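Local coordinates for protein diacylglycerol O-acyltransferase (Marinobacter hydrocarbonoclasticus, PDB 6CHJ) that probably catalyses the transfer of an acyl group from acyl-CoA to a 1,2-diacylglycerol, giving triacylglycerol, as a member of the wax ester synthase/diacylglycerol acyltransferase family, at residues C270-Q281 with L432-L442; Y258-A268 with L326-E334. All blocks are in the same frame, centred on the assembly; numbering follows the deposited sequence.

Contact 1: residues C270-Q281 with L432-L442; sequences CAAALRTYLMNQ and LPSLQRMLDYL
Placed trans to the backbone N (chi1 179°), CG of Tyr277 carries its ring off helix 270-280 to the turn before helix 437-442, while a different rotamer in Tyr441 (chi1 -59°, CG anti to the carbonyl carbon) lays that ring against the helix. Tyr277 OH donates to Pro433 O at 2.7 Å, approaching from above the carbonyl plane, so a largely apolar ring can be buried and its hydroxyl still find an acceptor in the type II turn. Tyr441 is a knob in the hole formed by Ala273, Thr276, Tyr277 and Asn280. Thr276 CG2 sits over the centre of the Tyr441 ring in a CH-pi contact, 3.8 Å from the centroid. A water joins Thr276 OG1 to Tyr441 O. Alanine suits position 273: its small side chain lets the backbones close to 4.4 Å between Ala273 CA and Tyr441 CA. Met438, bent at its last torsion, brings CE to 3.4 Å from Ala273 CB, and its sulfur makes an oblique Met-aromatic contact with Tyr277. Beneath this crossing lies the mixed sheet that holds strands 239-247, 420-428 and 410-417: Met438 rests on the last two, Leu442 on the first two.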
loop_
_atom_site.group_PDB
_atom_site.type_symbol
_atom_site.label_atom_id
_atom_site.label_comp_id
_atom_site.label_asym_id
_atom_site.label_seq_id
_atom_site.Cartn_x
_atom_site.Cartn_y
_atom_site.Cartn_z
ATOM N N CYS B 270 -20.598 -8.361 -20.735
ATOM C CA CYS B 270 -20.517 -7.273 -19.755
ATOM C C CYS B 270 -21.895 -6.677 -19.466
ATOM O O CYS B 270 -22.259 -6.486 -18.299
ATOM C CB CYS B 270 -19.546 -6.184 -20.226
ATOM S SG CYS B 270 -17.808 -6.756 -20.479
ATOM N N ALA B 271 -22.677 -6.371 -20.513
ATOM C CA ALA B 271 -24.046 -5.881 -20.309
ATOM C C ALA B 271 -24.869 -6.824 -19.426
ATOM O O ALA B 271 -25.538 -6.381 -18.484
ATOM C CB ALA B 271 -24.746 -5.688 -21.652
ATOM N N ALA B 272 -24.842 -8.128 -19.721
ATOM C CA ALA B 272 -25.592 -9.088 -18.906
ATOM C C ALA B 272 -25.098 -9.084 -17.462
ATOM O O ALA B 272 -25.893 -8.919 -16.526
ATOM C CB ALA B 272 -25.494 -10.499 -19.503
ATOM N N ALA B 273 -23.781 -9.238 -17.264
ATOM C CA ALA B 273 -23.223 -9.247 -15.910
ATOM C C ALA B 273 -23.601 -7.984 -15.148
ATOM O O ALA B 273 -24.003 -8.051 -13.977
ATOM C CB ALA B 273 -21.701 -9.418 -15.953
ATOM N N LEU B 274 -23.483 -6.818 -15.796
ATOM C CA LEU B 274 -23.815 -5.572 -15.115
ATOM C C LEU B 274 -25.283 -5.540 -14.741
ATOM O O LEU B 274 -25.652 -5.044 -13.668
ATOM C CB LEU B 274 -23.480 -4.373 -16.004
ATOM C CG LEU B 274 -22.025 -3.907 -16.059
ATOM C CD1 LEU B 274 -21.824 -2.993 -17.248
ATOM C CD2 LEU B 274 -21.605 -3.216 -14.740
ATOM N N ARG B 275 -26.134 -6.058 -15.633
ATOM C CA ARG B 275 -27.565 -6.105 -15.380
ATOM C C ARG B 275 -27.864 -6.977 -14.169
ATOM O O ARG B 275 -28.539 -6.542 -13.229
ATOM C CB ARG B 275 -28.287 -6.614 -16.635
ATOM C CG ARG B 275 -29.790 -6.726 -16.497
ATOM C CD ARG B 275 -30.418 -7.296 -17.760
ATOM N NE ARG B 275 -31.672 -7.961 -17.442
ATOM C CZ ARG B 275 -32.825 -7.334 -17.225
ATOM N NH1 ARG B 275 -32.901 -6.017 -17.342
ATOM N NH2 ARG B 275 -33.914 -8.032 -16.909
ATOM N N THR B 276 -27.347 -8.207 -14.164
ATOM C CA THR B 276 -27.576 -9.091 -13.028
ATOM C C THR B 276 -27.064 -8.472 -11.736
ATOM O O THR B 276 -27.743 -8.525 -10.698
ATOM C CB THR B 276 -26.901 -10.446 -13.261
ATOM O OG1 THR B 276 -27.119 -10.876 -14.609
ATOM C CG2 THR B 276 -27.471 -11.500 -12.301
ATOM N N TYR B 277 -25.866 -7.865 -11.781
ATOM C CA TYR B 277 -25.286 -7.313 -10.563
ATOM C C TYR B 277 -26.161 -6.202 -9.982
ATOM O O TYR B 277 -26.386 -6.152 -8.765
ATOM C CB TYR B 277 -23.863 -6.811 -10.821
ATOM C CG TYR B 277 -23.260 -6.214 -9.576
ATOM C CD1 TYR B 277 -22.542 -7.006 -8.681
ATOM C CD2 TYR B 277 -23.449 -4.873 -9.260
ATOM C CE1 TYR B 277 -22.003 -6.475 -7.518
ATOM C CE2 TYR B 277 -22.921 -4.333 -8.091
ATOM C CZ TYR B 277 -22.199 -5.138 -7.231
ATOM O OH TYR B 277 -21.682 -4.610 -6.079
ATOM N N LEU B 278 -26.672 -5.304 -10.831
ATOM C CA LEU B 278 -27.433 -4.175 -10.310
ATOM C C LEU B 278 -28.841 -4.577 -9.896
ATOM O O LEU B 278 -29.397 -4.010 -8.948
ATOM C CB LEU B 278 -27.480 -3.053 -11.349
ATOM C CG LEU B 278 -26.135 -2.362 -11.571
ATOM C CD1 LEU B 278 -26.121 -1.577 -12.882
ATOM C CD2 LEU B 278 -25.824 -1.465 -10.399
ATOM N N MET B 279 -29.441 -5.545 -10.581
ATOM C CA MET B 279 -30.697 -6.087 -10.081
ATOM C C MET B 279 -30.490 -6.694 -8.707
ATOM O O MET B 279 -31.175 -6.326 -7.742
ATOM C CB MET B 279 -31.256 -7.118 -11.054
ATOM C CG MET B 279 -31.737 -6.497 -12.349
ATOM S SD MET B 279 -32.576 -7.699 -13.376
ATOM C CE MET B 279 -31.210 -8.732 -13.911
ATOM N N ASN B 280 -29.490 -7.581 -8.589
ATOM C CA ASN B 280 -29.185 -8.200 -7.309
ATOM C C ASN B 280 -28.984 -7.171 -6.202
ATOM O O ASN B 280 -29.278 -7.461 -5.038
ATOM C CB ASN B 280 -27.959 -9.093 -7.457
ATOM C CG ASN B 280 -28.316 -10.511 -7.888
ATOM O OD1 ASN B 280 -28.390 -11.415 -7.062
ATOM N ND2 ASN B 280 -28.526 -10.710 -9.183
ATOM N N GLN B 281 -28.508 -5.964 -6.526
ATOM C CA GLN B 281 -28.414 -4.893 -5.529
ATOM C C GLN B 281 -29.681 -4.061 -5.425
ATOM O O GLN B 281 -29.699 -3.082 -4.669
ATOM C CB GLN B 281 -27.238 -3.954 -5.839
ATOM C CG GLN B 281 -25.875 -4.559 -5.566
ATOM C CD GLN B 281 -25.489 -4.442 -4.106
ATOM O OE1 GLN B 281 -25.387 -3.337 -3.559
ATOM N NE2 GLN B 281 -25.275 -5.583 -3.463
ATOM N N LEU B 432 -18.987 -1.312 -4.412
ATOM C CA LEU B 432 -19.357 -2.472 -5.218
ATOM C C LEU B 432 -19.194 -3.751 -4.405
ATOM O O LEU B 432 -18.316 -4.577 -4.692
ATOM C CB LEU B 432 -18.538 -2.525 -6.504
ATOM C CG LEU B 432 -18.990 -1.431 -7.471
ATOM C CD1 LEU B 432 -18.150 -1.408 -8.725
ATOM C CD2 LEU B 432 -20.455 -1.646 -7.801
ATOM N N PRO B 433 -20.051 -3.958 -3.400
ATOM C CA PRO B 433 -19.962 -5.179 -2.594
ATOM C C PRO B 433 -20.157 -6.434 -3.431
ATOM O O PRO B 433 -21.056 -6.507 -4.272
ATOM C CB PRO B 433 -21.098 -5.005 -1.579
ATOM C CG PRO B 433 -22.061 -4.068 -2.246
ATOM C CD PRO B 433 -21.177 -3.110 -2.967
ATOM N N SER B 434 -19.287 -7.422 -3.191
ATOM C CA SER B 434 -19.394 -8.770 -3.757
ATOM C C SER B 434 -19.081 -8.775 -5.250
ATOM O O SER B 434 -19.652 -9.543 -6.018
ATOM C CB SER B 434 -20.767 -9.383 -3.477
ATOM O OG SER B 434 -20.991 -9.447 -2.079
ATOM N N LEU B 435 -18.122 -7.943 -5.645
ATOM C CA LEU B 435 -17.827 -7.729 -7.053
ATOM C C LEU B 435 -17.381 -9.009 -7.745
ATOM O O LEU B 435 -17.528 -9.127 -8.969
ATOM C CB LEU B 435 -16.754 -6.636 -7.170
ATOM C CG LEU B 435 -16.192 -6.159 -8.509
ATOM C CD1 LEU B 435 -15.678 -4.727 -8.369
ATOM C CD2 LEU B 435 -15.047 -7.036 -8.925
ATOM N N GLN B 436 -16.826 -9.972 -6.991
ATOM C CA GLN B 436 -16.386 -11.225 -7.601
ATOM C C GLN B 436 -17.562 -11.980 -8.215
ATOM O O GLN B 436 -17.378 -12.775 -9.145
ATOM C CB GLN B 436 -15.656 -12.104 -6.569
ATOM C CG GLN B 436 -14.146 -12.304 -6.876
ATOM C CD GLN B 436 -13.410 -13.287 -5.915
ATOM O OE1 GLN B 436 -13.054 -12.924 -4.785
ATOM N NE2 GLN B 436 -13.164 -14.523 -6.382
ATOM N N ARG B 437 -18.777 -11.737 -7.727
ATOM C CA ARG B 437 -19.919 -12.452 -8.272
ATOM C C ARG B 437 -20.164 -12.097 -9.730
ATOM O O ARG B 437 -20.817 -12.870 -10.445
ATOM C CB ARG B 437 -21.157 -12.168 -7.430
ATOM C CG ARG B 437 -21.560 -13.333 -6.575
ATOM C CD ARG B 437 -22.619 -12.940 -5.590
ATOM N NE ARG B 437 -22.088 -12.983 -4.234
ATOM C CZ ARG B 437 -22.690 -12.459 -3.170
ATOM N NH1 ARG B 437 -23.864 -11.843 -3.300
ATOM N NH2 ARG B 437 -22.111 -12.557 -1.973
ATOM N N MET B 438 -19.625 -10.966 -10.200
ATOM C CA MET B 438 -19.776 -10.603 -11.604
ATOM C C MET B 438 -19.097 -11.591 -12.544
ATOM O O MET B 438 -19.440 -11.620 -13.732
ATOM C CB MET B 438 -19.241 -9.191 -11.850
ATOM C CG MET B 438 -20.275 -8.128 -11.537
ATOM S SD MET B 438 -19.869 -6.573 -12.311
ATOM C CE MET B 438 -20.237 -6.987 -13.999
ATOM N N LEU B 439 -18.137 -12.378 -12.051
ATOM C CA LEU B 439 -17.570 -13.465 -12.849
ATOM C C LEU B 439 -18.628 -14.514 -13.180
ATOM O O LEU B 439 -18.714 -14.989 -14.316
ATOM C CB LEU B 439 -16.402 -14.112 -12.101
ATOM C CG LEU B 439 -15.200 -13.217 -11.826
ATOM C CD1 LEU B 439 -14.041 -14.029 -11.237
ATOM C CD2 LEU B 439 -14.800 -12.504 -13.119
ATOM N N ASP B 440 -19.431 -14.903 -12.190
ATOM C CA ASP B 440 -20.521 -15.827 -12.465
ATOM C C ASP B 440 -21.584 -15.166 -13.325
ATOM O O ASP B 440 -22.196 -15.834 -14.162
ATOM C CB ASP B 440 -21.145 -16.323 -11.163
ATOM C CG ASP B 440 -20.118 -16.828 -10.181
ATOM O OD1 ASP B 440 -19.366 -17.768 -10.528
ATOM O OD2 ASP B 440 -20.056 -16.272 -9.063
ATOM N N TYR B 441 -21.779 -13.853 -13.166
ATOM C CA TYR B 441 -22.786 -13.155 -13.959
ATOM C C TYR B 441 -22.346 -13.020 -15.411
ATOM O O TYR B 441 -23.180 -13.097 -16.324
ATOM C CB TYR B 441 -23.089 -11.785 -13.352
ATOM C CG TYR B 441 -23.589 -11.827 -11.917
ATOM C CD1 TYR B 441 -24.081 -13.007 -11.359
ATOM C CD2 TYR B 441 -23.578 -10.676 -11.122
ATOM C CE1 TYR B 441 -24.544 -13.048 -10.055
ATOM C CE2 TYR B 441 -24.040 -10.709 -9.811
ATOM C CZ TYR B 441 -24.517 -11.907 -9.284
ATOM O OH TYR B 441 -24.968 -11.958 -7.986
ATOM N N LEU B 442 -21.047 -12.824 -15.654
ATOM C CA LEU B 442 -20.563 -12.868 -17.031
ATOM C C LEU B 442 -20.780 -14.251 -17.623
ATOM O O LEU B 442 -21.216 -14.387 -18.775
ATOM C CB LEU B 442 -19.082 -12.502 -17.116
ATOM C CG LEU B 442 -18.595 -11.089 -16.804
ATOM C CD1 LEU B 442 -17.109 -11.114 -16.360
ATOM C CD2 LEU B 442 -18.806 -10.147 -17.978
HETATM O O HOH W 1 -25.625 -12.332 -15.976
#

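Contact 2: residues Y258-A268 with L326-E334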
loop_
_atom_site.group_PDB
_atom_site.type_symbol
_atom_site.label_atom_id
_atom_site.label_comp_id
_atom_site.label_asym_id
_atom_site.label_seq_id
_atom_site.Cartn_x
_atom_site.Cartn_y
_atom_site.Cartn_z
ATOM N N TYR B 258 -25.647 -16.216 -33.966
ATOM C CA TYR B 258 -26.350 -14.942 -34.013
ATOM C C TYR B 258 -25.835 -14.024 -35.111
ATOM O O TYR B 258 -26.334 -12.904 -35.242
ATOM C CB TYR B 258 -26.236 -14.217 -32.662
ATOM C CG TYR B 258 -26.936 -14.901 -31.504
ATOM C CD1 TYR B 258 -28.230 -14.564 -31.149
ATOM C CD2 TYR B 258 -26.288 -15.875 -30.763
ATOM C CE1 TYR B 258 -28.858 -15.179 -30.101
ATOM C CE2 TYR B 258 -26.905 -16.496 -29.722
ATOM C CZ TYR B 258 -28.181 -16.149 -29.385
ATOM O OH TYR B 258 -28.783 -16.784 -28.322
ATOM N N GLY B 259 -24.843 -14.451 -35.887
ATOM C CA GLY B 259 -24.282 -13.549 -36.877
ATOM C C GLY B 259 -23.746 -12.265 -36.282
ATOM O O GLY B 259 -24.010 -11.182 -36.817
ATOM N N THR B 260 -23.005 -12.354 -35.177
ATOM C CA THR B 260 -22.348 -11.201 -34.570
ATOM C C THR B 260 -20.845 -11.439 -34.525
ATOM O O THR B 260 -20.358 -12.501 -34.914
ATOM C CB THR B 260 -22.872 -10.925 -33.158
ATOM O OG1 THR B 260 -22.439 -11.975 -32.279
ATOM C CG2 THR B 260 -24.410 -10.797 -33.146
ATOM N N THR B 261 -20.115 -10.426 -34.051
ATOM C CA THR B 261 -18.663 -10.467 -33.915
ATOM C C THR B 261 -18.284 -10.927 -32.513
ATOM O O THR B 261 -19.130 -11.030 -31.621
ATOM C CB THR B 261 -18.043 -9.097 -34.171
ATOM O OG1 THR B 261 -18.265 -8.276 -33.021
ATOM C CG2 THR B 261 -18.675 -8.418 -35.372
ATOM N N VAL B 262 -16.990 -11.206 -32.315
ATOM C CA VAL B 262 -16.517 -11.531 -30.970
ATOM C C VAL B 262 -16.681 -10.330 -30.046
ATOM O O VAL B 262 -17.218 -10.452 -28.938
ATOM C CB VAL B 262 -15.057 -12.024 -30.992
ATOM C CG1 VAL B 262 -14.570 -12.269 -29.560
ATOM C CG2 VAL B 262 -14.941 -13.323 -31.796
ATOM N N ASN B 263 -16.259 -9.148 -30.503
ATOM C CA ASN B 263 -16.390 -7.941 -29.688
ATOM C C ASN B 263 -17.825 -7.726 -29.218
ATOM O O ASN B 263 -18.049 -7.245 -28.101
ATOM C CB ASN B 263 -15.900 -6.718 -30.462
ATOM C CG ASN B 263 -14.485 -6.326 -30.091
ATOM O OD1 ASN B 263 -14.242 -5.222 -29.594
ATOM N ND2 ASN B 263 -13.536 -7.234 -30.327
ATOM N N ASP B 264 -18.811 -8.060 -30.061
ATOM C CA ASP B 264 -20.207 -7.889 -29.666
ATOM C C ASP B 264 -20.555 -8.807 -28.500
ATOM O O ASP B 264 -21.145 -8.368 -27.507
ATOM C CB ASP B 264 -21.146 -8.169 -30.847
ATOM C CG ASP B 264 -20.944 -7.209 -32.006
ATOM O OD1 ASP B 264 -20.942 -5.978 -31.781
ATOM O OD2 ASP B 264 -20.781 -7.695 -33.147
ATOM N N VAL B 265 -20.208 -10.092 -28.607
ATOM C CA VAL B 265 -20.587 -11.039 -27.560
ATOM C C VAL B 265 -19.953 -10.650 -26.225
ATOM O O VAL B 265 -20.611 -10.665 -25.175
ATOM C CB VAL B 265 -20.202 -12.474 -27.967
ATOM C CG1 VAL B 265 -20.437 -13.432 -26.795
ATOM C CG2 VAL B 265 -20.975 -12.912 -29.209
ATOM N N VAL B 266 -18.671 -10.288 -26.244
ATOM C CA VAL B 266 -17.981 -9.958 -25.008
ATOM C C VAL B 266 -18.560 -8.688 -24.384
ATOM O O VAL B 266 -18.645 -8.568 -23.150
ATOM C CB VAL B 266 -16.476 -9.844 -25.294
ATOM C CG1 VAL B 266 -15.775 -9.417 -24.074
ATOM C CG2 VAL B 266 -15.910 -11.191 -25.779
ATOM N N THR B 267 -18.998 -7.739 -25.213
ATOM C CA THR B 267 -19.682 -6.559 -24.687
ATOM C C THR B 267 -21.040 -6.938 -24.109
ATOM O O THR B 267 -21.461 -6.398 -23.078
ATOM C CB THR B 267 -19.828 -5.507 -25.789
ATOM O OG1 THR B 267 -18.522 -5.123 -26.250
ATOM C CG2 THR B 267 -20.561 -4.267 -25.262
ATOM N N ALA B 268 -21.731 -7.872 -24.768
ATOM C CA ALA B 268 -22.987 -8.406 -24.251
ATOM C C ALA B 268 -22.779 -9.141 -22.933
ATOM O O ALA B 268 -23.608 -9.042 -22.021
ATOM C CB ALA B 268 -23.616 -9.344 -25.290
ATOM N N LEU B 326 -28.057 -8.746 -26.987
ATOM C CA LEU B 326 -26.883 -8.852 -27.844
ATOM C C LEU B 326 -27.070 -8.075 -29.150
ATOM O O LEU B 326 -26.197 -7.294 -29.543
ATOM C CB LEU B 326 -26.570 -10.319 -28.116
ATOM C CG LEU B 326 -25.611 -10.599 -29.266
ATOM C CD1 LEU B 326 -24.214 -10.094 -28.947
ATOM C CD2 LEU B 326 -25.603 -12.114 -29.575
ATOM N N LEU B 327 -28.225 -8.233 -29.817
ATOM C CA LEU B 327 -28.389 -7.629 -31.142
ATOM C C LEU B 327 -28.601 -6.119 -31.078
ATOM O O LEU B 327 -28.052 -5.384 -31.909
ATOM C CB LEU B 327 -29.542 -8.291 -31.898
ATOM C CG LEU B 327 -29.402 -9.803 -31.999
ATOM C CD1 LEU B 327 -30.760 -10.400 -32.328
ATOM C CD2 LEU B 327 -28.345 -10.183 -33.019
ATOM N N LYS B 328 -29.379 -5.629 -30.106
ATOM C CA LYS B 328 -29.435 -4.183 -29.906
ATOM C C LYS B 328 -28.055 -3.611 -29.587
ATOM O O LYS B 328 -27.756 -2.475 -29.976
ATOM C CB LYS B 328 -30.431 -3.824 -28.800
ATOM C CG LYS B 328 -31.843 -4.316 -29.056
ATOM C CD LYS B 328 -32.881 -3.341 -28.528
ATOM C CE LYS B 328 -34.275 -3.961 -28.535
ATOM N NZ LYS B 328 -35.231 -3.213 -27.659
ATOM N N ILE B 329 -27.206 -4.377 -28.887
ATOM C CA ILE B 329 -25.825 -3.949 -28.661
ATOM C C ILE B 329 -25.048 -3.976 -29.971
ATOM O O ILE B 329 -24.289 -3.047 -30.280
ATOM C CB ILE B 329 -25.145 -4.825 -27.580
ATOM C CG1 ILE B 329 -25.693 -4.511 -26.183
ATOM C CG2 ILE B 329 -23.632 -4.633 -27.593
ATOM C CD1 ILE B 329 -25.530 -5.645 -25.168
ATOM N N HIS B 330 -25.233 -5.033 -30.767
ATOM C CA HIS B 330 -24.468 -5.186 -31.999
ATOM C C HIS B 330 -24.741 -4.033 -32.964
ATOM O O HIS B 330 -23.811 -3.351 -33.413
ATOM C CB HIS B 330 -24.795 -6.536 -32.645
ATOM C CG HIS B 330 -24.560 -6.578 -34.123
ATOM N ND1 HIS B 330 -25.440 -7.183 -34.996
ATOM C CD2 HIS B 330 -23.539 -6.111 -34.881
ATOM C CE1 HIS B 330 -24.977 -7.075 -36.229
ATOM N NE2 HIS B 330 -23.830 -6.419 -36.187
ATOM N N HIS B 331 -26.021 -3.804 -33.294
ATOM C CA HIS B 331 -26.356 -2.717 -34.206
ATOM C C HIS B 331 -26.030 -1.365 -33.593
ATOM O O HIS B 331 -25.606 -0.448 -34.310
ATOM C CB HIS B 331 -27.837 -2.794 -34.614
ATOM C CG HIS B 331 -28.143 -3.920 -35.556
ATOM N ND1 HIS B 331 -29.059 -4.909 -35.263
ATOM C CD2 HIS B 331 -27.631 -4.227 -36.773
ATOM C CE1 HIS B 331 -29.103 -5.773 -36.265
ATOM N NE2 HIS B 331 -28.246 -5.383 -37.193
ATOM N N GLY B 332 -26.200 -1.231 -32.274
ATOM C CA GLY B 332 -25.911 0.039 -31.641
ATOM C C GLY B 332 -24.453 0.441 -31.768
ATOM O O GLY B 332 -24.142 1.628 -31.889
ATOM N N MET B 333 -23.544 -0.534 -31.760
ATOM C CA MET B 333 -22.126 -0.224 -31.893
ATOM C C MET B 333 -21.708 -0.126 -33.354
ATOM O O MET B 333 -20.897 0.738 -33.714
ATOM C CB MET B 333 -21.276 -1.274 -31.155
ATOM C CG MET B 333 -21.493 -1.265 -29.657
ATOM S SD MET B 333 -20.200 -2.065 -28.705
ATOM C CE MET B 333 -20.406 -3.782 -29.211
ATOM N N GLU B 334 -22.251 -1.012 -34.190
ATOM C CA GLU B 334 -22.089 -0.896 -35.637
ATOM C C GLU B 334 -22.414 0.516 -36.119
ATOM O O GLU B 334 -21.613 1.157 -36.812
ATOM C CB GLU B 334 -22.993 -1.925 -36.319
ATOM C CG GLU B 334 -22.858 -2.065 -37.817
ATOM C CD GLU B 334 -23.613 -3.296 -38.322
ATOM O OE1 GLU B 334 -24.798 -3.163 -38.734
ATOM O OE2 GLU B 334 -23.030 -4.407 -38.272
#
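Asp264 OD2 is gripped by two groups of Thr261: Thr261 N donates from 3.0 Å to the anti lone pair of this oxygen, while OG1, at 2.6 Å, donates from above the carboxylate plane. Asp264 N returns a bond to Thr261 OG1, completing a capping box that starts helix 262-268. Threonine suits the N-cap because one hydroxyl can both accept and donate; aspartate closes the box with a carboxylate that also faces helix 326-334. There His330 crosses it obliquely, with the ring and carboxylate planes 59° apart and Asp264 OD2 3.6 Å from His330 CD2, a contact without a hydrogen bond. The histidine instead gives NE2 to Glu334 OE2, one turn on in its own helix. Met333, bent at chi3, brings CE to 3.4 Å from Asp264 OD1 and close to Thr267. Replacing Asp264 by an alanine is likely to leave Thr261 N and OG1 without their shared acceptor and open a gap beside His330 and Met333 CE.

Apolar side chains make most of the remaining contact. Leu326 is a knob among Tyr258, Asp264, Val265 and Ala268, and its two methyls divide the work: CD1 packs 3.8 Å from Ala268 CB, while CD2 lies over a face of the Tyr258 ring. Tyr258 spends its hydroxyl on Leu449 O of helix 437-453. Gly259, with positive phi, suits the Schellman motif that ends the preceding helix. A chi1 of -60° sets Thr267 OG1 anti to the carbonyl carbon, donating to Asn263 O, and leaves CG2 3.9 Å from Ile329 CG2.

How the contacts relate
Both contacts use helix 262-280: its N-terminal part, with residues 258-261 ahead of it, meets helix 322-338 in contact 2, and its C-terminal part meets helix 437-453 in contact 1. Helix 437-453 also borders contact 2, through Leu446 and Leu449. The two touch where Ala271 CB lies 3.6 Å from Ile329 CD1. The segment axes cross at 127° and 126°, 8.0 Å and 9.2 Å apart. Contact 1 is the more interior, its centre about 17 Å from the chain centre against about 21 Å. It packs on the sheet holding strand 420-428 and has a hydrogen bond and a water bridge between its segments; contact 2, more superficial, joins its segments by packing, its polar bonds lying within each or going outside.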